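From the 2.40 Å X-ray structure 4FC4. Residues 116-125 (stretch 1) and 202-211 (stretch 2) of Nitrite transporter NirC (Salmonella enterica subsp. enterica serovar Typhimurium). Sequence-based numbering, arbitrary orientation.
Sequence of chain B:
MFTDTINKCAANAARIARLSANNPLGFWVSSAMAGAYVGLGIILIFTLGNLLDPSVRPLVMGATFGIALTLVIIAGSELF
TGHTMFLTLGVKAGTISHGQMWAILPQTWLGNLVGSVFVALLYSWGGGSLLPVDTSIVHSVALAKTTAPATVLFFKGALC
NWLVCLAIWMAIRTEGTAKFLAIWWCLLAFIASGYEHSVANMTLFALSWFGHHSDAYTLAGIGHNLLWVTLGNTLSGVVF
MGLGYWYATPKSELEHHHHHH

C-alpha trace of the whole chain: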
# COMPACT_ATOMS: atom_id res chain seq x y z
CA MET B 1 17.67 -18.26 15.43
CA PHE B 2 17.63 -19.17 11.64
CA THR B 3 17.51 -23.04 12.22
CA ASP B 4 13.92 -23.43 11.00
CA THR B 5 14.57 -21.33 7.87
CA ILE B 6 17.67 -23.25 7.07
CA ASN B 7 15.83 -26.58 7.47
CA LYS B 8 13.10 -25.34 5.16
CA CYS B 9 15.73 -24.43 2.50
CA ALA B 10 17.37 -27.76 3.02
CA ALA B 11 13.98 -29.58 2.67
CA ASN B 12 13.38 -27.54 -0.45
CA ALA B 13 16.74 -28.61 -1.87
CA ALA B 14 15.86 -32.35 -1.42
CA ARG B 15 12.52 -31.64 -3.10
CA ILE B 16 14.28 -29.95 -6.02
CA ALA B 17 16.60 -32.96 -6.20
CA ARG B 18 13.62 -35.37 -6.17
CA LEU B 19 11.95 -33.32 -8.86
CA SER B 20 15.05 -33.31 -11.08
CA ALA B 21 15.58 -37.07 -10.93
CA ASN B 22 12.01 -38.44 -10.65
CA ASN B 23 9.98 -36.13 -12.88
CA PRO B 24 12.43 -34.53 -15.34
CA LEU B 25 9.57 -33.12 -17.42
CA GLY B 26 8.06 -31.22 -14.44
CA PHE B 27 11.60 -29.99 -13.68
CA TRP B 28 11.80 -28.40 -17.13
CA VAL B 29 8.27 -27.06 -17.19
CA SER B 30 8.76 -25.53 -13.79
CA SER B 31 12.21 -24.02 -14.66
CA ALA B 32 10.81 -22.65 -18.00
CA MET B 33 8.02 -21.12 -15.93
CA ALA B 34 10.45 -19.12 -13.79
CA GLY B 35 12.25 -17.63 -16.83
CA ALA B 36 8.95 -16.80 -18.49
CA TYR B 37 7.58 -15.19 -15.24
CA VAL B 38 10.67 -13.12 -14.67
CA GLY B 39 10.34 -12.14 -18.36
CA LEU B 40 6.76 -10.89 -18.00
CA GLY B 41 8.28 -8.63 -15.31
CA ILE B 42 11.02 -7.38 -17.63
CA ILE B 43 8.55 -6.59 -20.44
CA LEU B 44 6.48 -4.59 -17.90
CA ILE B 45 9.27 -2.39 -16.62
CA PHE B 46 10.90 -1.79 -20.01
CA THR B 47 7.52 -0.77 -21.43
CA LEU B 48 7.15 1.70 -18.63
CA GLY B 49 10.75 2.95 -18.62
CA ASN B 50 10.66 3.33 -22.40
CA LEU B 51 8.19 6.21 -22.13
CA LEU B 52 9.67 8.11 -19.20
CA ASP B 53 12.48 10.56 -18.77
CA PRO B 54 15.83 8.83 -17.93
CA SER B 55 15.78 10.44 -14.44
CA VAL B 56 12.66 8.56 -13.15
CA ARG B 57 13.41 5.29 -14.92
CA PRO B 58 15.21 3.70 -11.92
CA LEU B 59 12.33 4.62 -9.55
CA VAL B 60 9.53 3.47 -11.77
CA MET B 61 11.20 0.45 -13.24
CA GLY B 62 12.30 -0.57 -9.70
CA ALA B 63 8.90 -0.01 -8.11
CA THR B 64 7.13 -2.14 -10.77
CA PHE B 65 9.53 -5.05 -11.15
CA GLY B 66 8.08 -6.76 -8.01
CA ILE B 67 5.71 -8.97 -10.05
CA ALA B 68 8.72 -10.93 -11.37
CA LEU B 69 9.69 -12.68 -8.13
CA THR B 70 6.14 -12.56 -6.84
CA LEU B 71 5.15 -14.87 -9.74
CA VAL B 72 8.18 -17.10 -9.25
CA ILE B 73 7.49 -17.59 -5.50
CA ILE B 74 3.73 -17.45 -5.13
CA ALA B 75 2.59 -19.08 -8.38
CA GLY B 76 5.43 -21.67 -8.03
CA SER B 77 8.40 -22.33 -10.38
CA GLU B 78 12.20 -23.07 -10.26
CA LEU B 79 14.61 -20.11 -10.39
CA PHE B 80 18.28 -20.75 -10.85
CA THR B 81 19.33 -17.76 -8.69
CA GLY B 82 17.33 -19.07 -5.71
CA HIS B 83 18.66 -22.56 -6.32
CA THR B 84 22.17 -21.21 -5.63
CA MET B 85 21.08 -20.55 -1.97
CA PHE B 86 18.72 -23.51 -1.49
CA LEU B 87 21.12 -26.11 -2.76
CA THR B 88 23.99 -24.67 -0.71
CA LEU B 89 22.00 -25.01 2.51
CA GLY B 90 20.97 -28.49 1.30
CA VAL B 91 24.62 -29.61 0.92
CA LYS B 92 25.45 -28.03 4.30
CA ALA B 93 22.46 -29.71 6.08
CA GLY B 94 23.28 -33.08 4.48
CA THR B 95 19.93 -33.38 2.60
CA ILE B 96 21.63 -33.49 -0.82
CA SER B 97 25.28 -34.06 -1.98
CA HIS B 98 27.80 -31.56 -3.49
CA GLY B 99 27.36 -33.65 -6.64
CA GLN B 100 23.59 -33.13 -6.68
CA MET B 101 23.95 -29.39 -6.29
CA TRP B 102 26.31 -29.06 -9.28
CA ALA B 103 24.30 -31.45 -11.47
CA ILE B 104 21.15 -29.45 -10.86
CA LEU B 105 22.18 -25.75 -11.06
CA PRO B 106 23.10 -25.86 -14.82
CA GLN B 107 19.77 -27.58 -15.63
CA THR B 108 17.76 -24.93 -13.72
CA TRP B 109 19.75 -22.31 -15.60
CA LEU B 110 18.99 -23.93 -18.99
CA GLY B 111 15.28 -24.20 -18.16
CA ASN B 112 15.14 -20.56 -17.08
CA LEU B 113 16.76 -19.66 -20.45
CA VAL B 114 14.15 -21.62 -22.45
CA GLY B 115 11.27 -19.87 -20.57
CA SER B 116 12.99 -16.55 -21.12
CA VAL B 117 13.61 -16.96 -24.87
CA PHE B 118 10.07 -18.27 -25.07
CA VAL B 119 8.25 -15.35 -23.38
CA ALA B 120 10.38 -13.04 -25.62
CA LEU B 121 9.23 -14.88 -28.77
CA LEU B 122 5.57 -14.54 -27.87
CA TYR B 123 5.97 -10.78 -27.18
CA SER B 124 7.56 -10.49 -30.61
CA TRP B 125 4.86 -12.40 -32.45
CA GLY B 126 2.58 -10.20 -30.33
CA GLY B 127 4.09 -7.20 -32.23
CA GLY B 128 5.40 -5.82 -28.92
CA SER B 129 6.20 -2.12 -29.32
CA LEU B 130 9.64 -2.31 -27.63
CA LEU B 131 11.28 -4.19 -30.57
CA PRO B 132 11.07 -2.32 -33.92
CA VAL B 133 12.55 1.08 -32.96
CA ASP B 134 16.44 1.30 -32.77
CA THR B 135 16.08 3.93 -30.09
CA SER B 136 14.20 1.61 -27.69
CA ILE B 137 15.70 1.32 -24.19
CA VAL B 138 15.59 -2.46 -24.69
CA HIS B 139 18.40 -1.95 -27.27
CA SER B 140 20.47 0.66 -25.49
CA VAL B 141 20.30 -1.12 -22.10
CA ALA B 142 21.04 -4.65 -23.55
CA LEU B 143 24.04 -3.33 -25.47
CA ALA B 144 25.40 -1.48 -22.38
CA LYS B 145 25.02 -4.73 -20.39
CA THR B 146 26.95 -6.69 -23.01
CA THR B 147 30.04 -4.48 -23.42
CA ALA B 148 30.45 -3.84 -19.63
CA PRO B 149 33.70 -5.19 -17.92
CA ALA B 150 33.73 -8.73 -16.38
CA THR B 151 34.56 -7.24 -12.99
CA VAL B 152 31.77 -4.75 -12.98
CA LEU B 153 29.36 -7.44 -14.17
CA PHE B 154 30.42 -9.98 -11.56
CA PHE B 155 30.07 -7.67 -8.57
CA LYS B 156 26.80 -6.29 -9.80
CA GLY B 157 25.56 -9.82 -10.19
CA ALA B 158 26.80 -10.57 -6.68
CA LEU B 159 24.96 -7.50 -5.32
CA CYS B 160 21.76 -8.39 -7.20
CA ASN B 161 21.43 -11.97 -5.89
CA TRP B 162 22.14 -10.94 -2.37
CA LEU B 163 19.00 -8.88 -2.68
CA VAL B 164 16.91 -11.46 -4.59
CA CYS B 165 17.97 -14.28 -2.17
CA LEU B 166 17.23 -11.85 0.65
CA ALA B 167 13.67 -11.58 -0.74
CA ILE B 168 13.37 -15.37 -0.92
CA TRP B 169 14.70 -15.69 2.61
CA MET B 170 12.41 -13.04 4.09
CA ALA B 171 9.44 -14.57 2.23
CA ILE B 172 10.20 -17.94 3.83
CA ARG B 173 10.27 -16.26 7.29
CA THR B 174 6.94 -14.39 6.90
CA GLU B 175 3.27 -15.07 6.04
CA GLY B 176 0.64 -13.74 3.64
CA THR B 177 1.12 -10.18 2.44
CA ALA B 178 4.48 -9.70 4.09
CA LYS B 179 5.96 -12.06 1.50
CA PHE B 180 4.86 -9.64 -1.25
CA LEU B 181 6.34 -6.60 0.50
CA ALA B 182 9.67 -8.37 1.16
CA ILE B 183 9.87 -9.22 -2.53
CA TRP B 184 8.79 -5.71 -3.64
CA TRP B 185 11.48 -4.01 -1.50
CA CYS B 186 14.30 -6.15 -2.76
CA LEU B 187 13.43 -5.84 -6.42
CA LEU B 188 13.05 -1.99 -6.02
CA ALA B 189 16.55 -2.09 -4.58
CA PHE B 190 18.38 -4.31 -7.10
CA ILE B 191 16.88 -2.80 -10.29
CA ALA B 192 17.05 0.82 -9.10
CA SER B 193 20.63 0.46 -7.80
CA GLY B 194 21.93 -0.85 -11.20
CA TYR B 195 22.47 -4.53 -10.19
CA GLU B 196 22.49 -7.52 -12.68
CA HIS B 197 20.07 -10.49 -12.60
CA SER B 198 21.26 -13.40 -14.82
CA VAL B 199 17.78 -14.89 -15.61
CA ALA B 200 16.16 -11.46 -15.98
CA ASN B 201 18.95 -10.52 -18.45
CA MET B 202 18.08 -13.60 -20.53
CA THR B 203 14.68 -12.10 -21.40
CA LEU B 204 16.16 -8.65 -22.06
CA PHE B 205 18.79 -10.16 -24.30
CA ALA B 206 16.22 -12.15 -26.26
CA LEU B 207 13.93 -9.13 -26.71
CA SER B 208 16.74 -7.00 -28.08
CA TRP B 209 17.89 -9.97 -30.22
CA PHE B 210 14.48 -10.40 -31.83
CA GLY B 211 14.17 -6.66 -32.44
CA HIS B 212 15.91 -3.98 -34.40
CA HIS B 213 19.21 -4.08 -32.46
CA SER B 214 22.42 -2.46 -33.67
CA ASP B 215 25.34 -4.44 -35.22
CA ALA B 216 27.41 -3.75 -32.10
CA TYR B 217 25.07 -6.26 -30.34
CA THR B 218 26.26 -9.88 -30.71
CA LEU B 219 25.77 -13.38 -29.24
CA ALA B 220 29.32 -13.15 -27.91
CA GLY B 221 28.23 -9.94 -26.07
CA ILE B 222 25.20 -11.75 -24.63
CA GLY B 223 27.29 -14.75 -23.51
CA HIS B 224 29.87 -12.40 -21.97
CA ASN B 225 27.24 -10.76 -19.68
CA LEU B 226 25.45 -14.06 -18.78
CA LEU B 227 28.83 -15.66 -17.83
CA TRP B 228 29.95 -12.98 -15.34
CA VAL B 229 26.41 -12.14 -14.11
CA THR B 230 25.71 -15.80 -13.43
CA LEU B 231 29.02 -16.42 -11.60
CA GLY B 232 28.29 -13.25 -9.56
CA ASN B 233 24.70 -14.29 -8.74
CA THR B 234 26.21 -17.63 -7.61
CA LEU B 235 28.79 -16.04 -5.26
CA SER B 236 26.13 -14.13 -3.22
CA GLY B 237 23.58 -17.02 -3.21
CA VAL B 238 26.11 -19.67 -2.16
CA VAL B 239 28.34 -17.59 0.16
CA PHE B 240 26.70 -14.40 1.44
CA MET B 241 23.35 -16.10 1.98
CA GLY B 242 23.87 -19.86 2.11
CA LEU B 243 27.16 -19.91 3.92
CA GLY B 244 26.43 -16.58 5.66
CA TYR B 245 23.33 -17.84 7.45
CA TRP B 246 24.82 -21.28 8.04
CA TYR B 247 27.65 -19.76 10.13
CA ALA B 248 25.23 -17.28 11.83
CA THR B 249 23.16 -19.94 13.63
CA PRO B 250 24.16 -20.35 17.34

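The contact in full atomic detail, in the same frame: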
# COMPACT_ATOMS: atom_id res chain seq x y z
N SER B 116 12.65 -17.91 -20.77
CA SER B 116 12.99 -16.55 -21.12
C SER B 116 12.93 -16.31 -22.62
O SER B 116 12.27 -15.40 -23.05
CB SER B 116 14.38 -16.20 -20.60
OG SER B 116 14.43 -16.15 -19.20
N VAL B 117 13.62 -17.13 -23.42
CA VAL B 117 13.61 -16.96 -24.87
C VAL B 117 12.16 -17.09 -25.32
O VAL B 117 11.69 -16.38 -26.23
CB VAL B 117 14.45 -18.05 -25.57
CG1 VAL B 117 14.17 -18.10 -27.07
CG2 VAL B 117 15.93 -17.83 -25.29
N PHE B 118 11.44 -17.98 -24.65
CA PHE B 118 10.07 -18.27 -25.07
C PHE B 118 9.11 -17.11 -24.82
O PHE B 118 8.32 -16.77 -25.72
CB PHE B 118 9.57 -19.55 -24.44
CG PHE B 118 8.08 -19.82 -24.65
CD1 PHE B 118 7.60 -20.32 -25.88
CD2 PHE B 118 7.17 -19.61 -23.61
CE1 PHE B 118 6.24 -20.61 -26.04
CE2 PHE B 118 5.82 -19.91 -23.77
CZ PHE B 118 5.36 -20.40 -24.98
N VAL B 119 9.16 -16.50 -23.63
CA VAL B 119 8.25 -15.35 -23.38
C VAL B 119 8.66 -14.18 -24.33
O VAL B 119 7.80 -13.38 -24.78
CB VAL B 119 8.25 -14.93 -21.88
CG1 VAL B 119 9.60 -14.30 -21.53
CG2 VAL B 119 7.08 -13.95 -21.56
N ALA B 120 9.94 -14.10 -24.70
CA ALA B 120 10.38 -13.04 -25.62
C ALA B 120 9.81 -13.25 -27.04
O ALA B 120 9.32 -12.30 -27.71
CB ALA B 120 11.91 -12.89 -25.63
N LEU B 121 9.82 -14.51 -27.47
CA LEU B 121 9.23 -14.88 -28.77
C LEU B 121 7.74 -14.46 -28.88
O LEU B 121 7.32 -13.91 -29.91
CB LEU B 121 9.35 -16.37 -29.00
CG LEU B 121 10.59 -16.96 -29.64
CD1 LEU B 121 10.28 -18.44 -29.95
CD2 LEU B 121 10.96 -16.21 -30.94
N LEU B 122 6.96 -14.80 -27.85
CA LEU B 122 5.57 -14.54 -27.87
C LEU B 122 5.36 -13.02 -27.96
O LEU B 122 4.48 -12.57 -28.69
CB LEU B 122 4.88 -15.08 -26.60
CG LEU B 122 4.85 -16.59 -26.27
CD1 LEU B 122 4.22 -16.77 -24.88
CD2 LEU B 122 4.11 -17.45 -27.30
N TYR B 123 6.15 -12.24 -27.22
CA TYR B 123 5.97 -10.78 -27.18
C TYR B 123 6.25 -10.20 -28.59
O TYR B 123 5.60 -9.25 -29.10
CB TYR B 123 6.85 -10.21 -26.07
CG TYR B 123 6.86 -8.71 -26.05
CD1 TYR B 123 5.82 -8.00 -25.48
CD2 TYR B 123 7.92 -8.02 -26.60
CE1 TYR B 123 5.80 -6.62 -25.51
CE2 TYR B 123 7.93 -6.67 -26.61
CZ TYR B 123 6.85 -5.97 -26.07
OH TYR B 123 6.87 -4.61 -26.10
N SER B 124 7.18 -10.85 -29.27
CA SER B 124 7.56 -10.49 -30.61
C SER B 124 6.47 -10.78 -31.66
O SER B 124 6.11 -9.90 -32.48
CB SER B 124 8.86 -11.22 -30.94
OG SER B 124 9.09 -11.16 -32.30
N TRP B 125 5.95 -12.00 -31.61
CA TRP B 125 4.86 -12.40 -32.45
C TRP B 125 3.63 -11.62 -32.12
O TRP B 125 2.73 -11.47 -32.96
CB TRP B 125 4.61 -13.90 -32.24
CG TRP B 125 5.70 -14.83 -32.73
CD1 TRP B 125 6.64 -14.58 -33.74
CD2 TRP B 125 5.99 -16.21 -32.29
NE1 TRP B 125 7.47 -15.67 -33.94
CE2 TRP B 125 7.12 -16.69 -33.13
CE3 TRP B 125 5.44 -17.08 -31.35
CZ2 TRP B 125 7.65 -17.97 -33.01
CZ3 TRP B 125 6.00 -18.37 -31.22
CH2 TRP B 125 7.07 -18.82 -32.05
N MET B 202 18.45 -12.67 -19.47
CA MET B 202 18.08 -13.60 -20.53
C MET B 202 16.89 -13.09 -21.34
O MET B 202 16.95 -13.12 -22.57
CB MET B 202 17.73 -15.00 -19.99
CG MET B 202 18.86 -15.74 -19.30
SD MET B 202 18.30 -17.22 -18.41
CE MET B 202 19.86 -17.79 -17.76
N THR B 203 15.83 -12.62 -20.67
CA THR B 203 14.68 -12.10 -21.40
C THR B 203 15.09 -10.79 -22.13
O THR B 203 14.76 -10.56 -23.29
CB THR B 203 13.42 -11.87 -20.50
OG1 THR B 203 12.86 -13.13 -20.09
CG2 THR B 203 12.33 -11.16 -21.30
N LEU B 204 15.81 -9.92 -21.44
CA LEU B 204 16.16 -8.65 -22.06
C LEU B 204 16.97 -8.94 -23.32
O LEU B 204 16.71 -8.35 -24.39
CB LEU B 204 16.97 -7.78 -21.11
CG LEU B 204 17.31 -6.46 -21.78
CD1 LEU B 204 16.06 -5.61 -22.04
CD2 LEU B 204 18.32 -5.80 -20.87
N PHE B 205 17.93 -9.86 -23.18
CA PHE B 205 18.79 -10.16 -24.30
C PHE B 205 18.03 -10.72 -25.47
O PHE B 205 18.39 -10.44 -26.62
CB PHE B 205 19.97 -11.03 -23.90
CG PHE B 205 20.97 -10.33 -23.00
CD1 PHE B 205 21.31 -9.02 -23.20
CD2 PHE B 205 21.56 -11.00 -21.93
CE1 PHE B 205 22.21 -8.38 -22.36
CE2 PHE B 205 22.48 -10.36 -21.09
CZ PHE B 205 22.80 -9.05 -21.31
N ALA B 206 16.94 -11.45 -25.20
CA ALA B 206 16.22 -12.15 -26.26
C ALA B 206 15.34 -11.11 -26.99
O ALA B 206 15.29 -11.04 -28.25
CB ALA B 206 15.45 -13.35 -25.71
N LEU B 207 14.71 -10.25 -26.20
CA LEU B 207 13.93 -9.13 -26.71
C LEU B 207 14.74 -8.20 -27.62
O LEU B 207 14.30 -7.85 -28.71
CB LEU B 207 13.43 -8.31 -25.52
CG LEU B 207 12.29 -8.90 -24.69
CD1 LEU B 207 12.03 -7.95 -23.54
CD2 LEU B 207 11.03 -9.15 -25.53
N SER B 208 15.93 -7.78 -27.19
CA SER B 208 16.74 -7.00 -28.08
C SER B 208 17.15 -7.83 -29.32
O SER B 208 17.15 -7.31 -30.46
CB SER B 208 17.95 -6.40 -27.38
OG SER B 208 18.64 -5.60 -28.32
N TRP B 209 17.46 -9.11 -29.10
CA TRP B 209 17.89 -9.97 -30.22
C TRP B 209 16.84 -10.08 -31.29
O TRP B 209 17.16 -10.02 -32.49
CB TRP B 209 18.31 -11.36 -29.74
CG TRP B 209 18.96 -12.18 -30.83
CD1 TRP B 209 18.45 -13.32 -31.45
CD2 TRP B 209 20.26 -11.94 -31.49
NE1 TRP B 209 19.31 -13.80 -32.41
CE2 TRP B 209 20.42 -13.02 -32.50
CE3 TRP B 209 21.27 -10.98 -31.36
CZ2 TRP B 209 21.55 -13.11 -33.32
CZ3 TRP B 209 22.41 -11.09 -32.19
CH2 TRP B 209 22.54 -12.13 -33.14
N PHE B 210 15.57 -10.24 -30.87
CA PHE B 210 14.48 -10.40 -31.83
C PHE B 210 14.03 -9.05 -32.40
O PHE B 210 13.14 -8.98 -33.20
CB PHE B 210 13.26 -11.13 -31.23
CG PHE B 210 13.55 -12.51 -30.68
CD1 PHE B 210 14.39 -13.41 -31.37
CD2 PHE B 210 12.96 -12.92 -29.47
CE1 PHE B 210 14.66 -14.66 -30.84
CE2 PHE B 210 13.21 -14.18 -28.94
CZ PHE B 210 14.06 -15.06 -29.63
N GLY B 211 14.63 -7.95 -31.98
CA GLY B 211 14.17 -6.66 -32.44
C GLY B 211 15.22 -6.04 -33.31
O GLY B 211 16.15 -6.73 -33.75
O HOH W 1 13.47 -13.78 -17.78

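Both stretches are helical, 116-125 throughout and 202-209 in the second, and they run in the same general direction: their axes cross at -38° and approach to 8.2 Å. The spacing of the two stretches is 4.8 Å between Ser116 CA and Thr203 CA, 5.4 Å between Ala120 CA and Leu207 CA, and 7.0 Å between Ser124 CA and Phe210 CA. No direct hydrogen bond crosses the 484 Å² of buried surface; backbone hydrogen bonds run within each stretch, as in Leu207 N to Thr203 O, 2.9 Å.

Met202 directs its CA-to-CB bond toward stretch 1, and its CB lies 3.6 Å from Ser116 OG, but the end of the side chain leads away. Thr203 supplies the polar link. A water donates to Ser116 OG at 2.9 Å and also hydrogen-bonds Thr203 OG1 at 2.5 Å, bridging two hydroxyls that do not bond each other directly. Thr203 OG1 also sits 3.8 Å from Val119 CG1.

Leu204 and Phe205 make no contact. One turn on from Met202, Ala206 meets Ala120 methyl to methyl, CB to CB at 3.6 Å, a contact where the backbones are close, with Val117 CA 5.6 Å from Ala206 CA. Leu207 starts sideways, but with chi1 m and chi2 t its end comes nearer: CD2 is 3.8 Å from Ala120 CB and 3.5 Å from Tyr123 CD2, packing obliquely against the tyrosine ring.

Ser208 and Trp209 are again out of reach. Phe210, with 90 Å² covered, fills the wider end. Leu121 CD2 lies 3.8 Å from the Phe210 ring centroid, 23° off the normal, a CH-pi contact over one face. At the ring edge, Phe210 CE2 is 3.8 Å from both Ala120 CB and Val117 O, while Val117 CG1 reaches Phe210 CZ at 4.0 Å. Gly211 makes no contact.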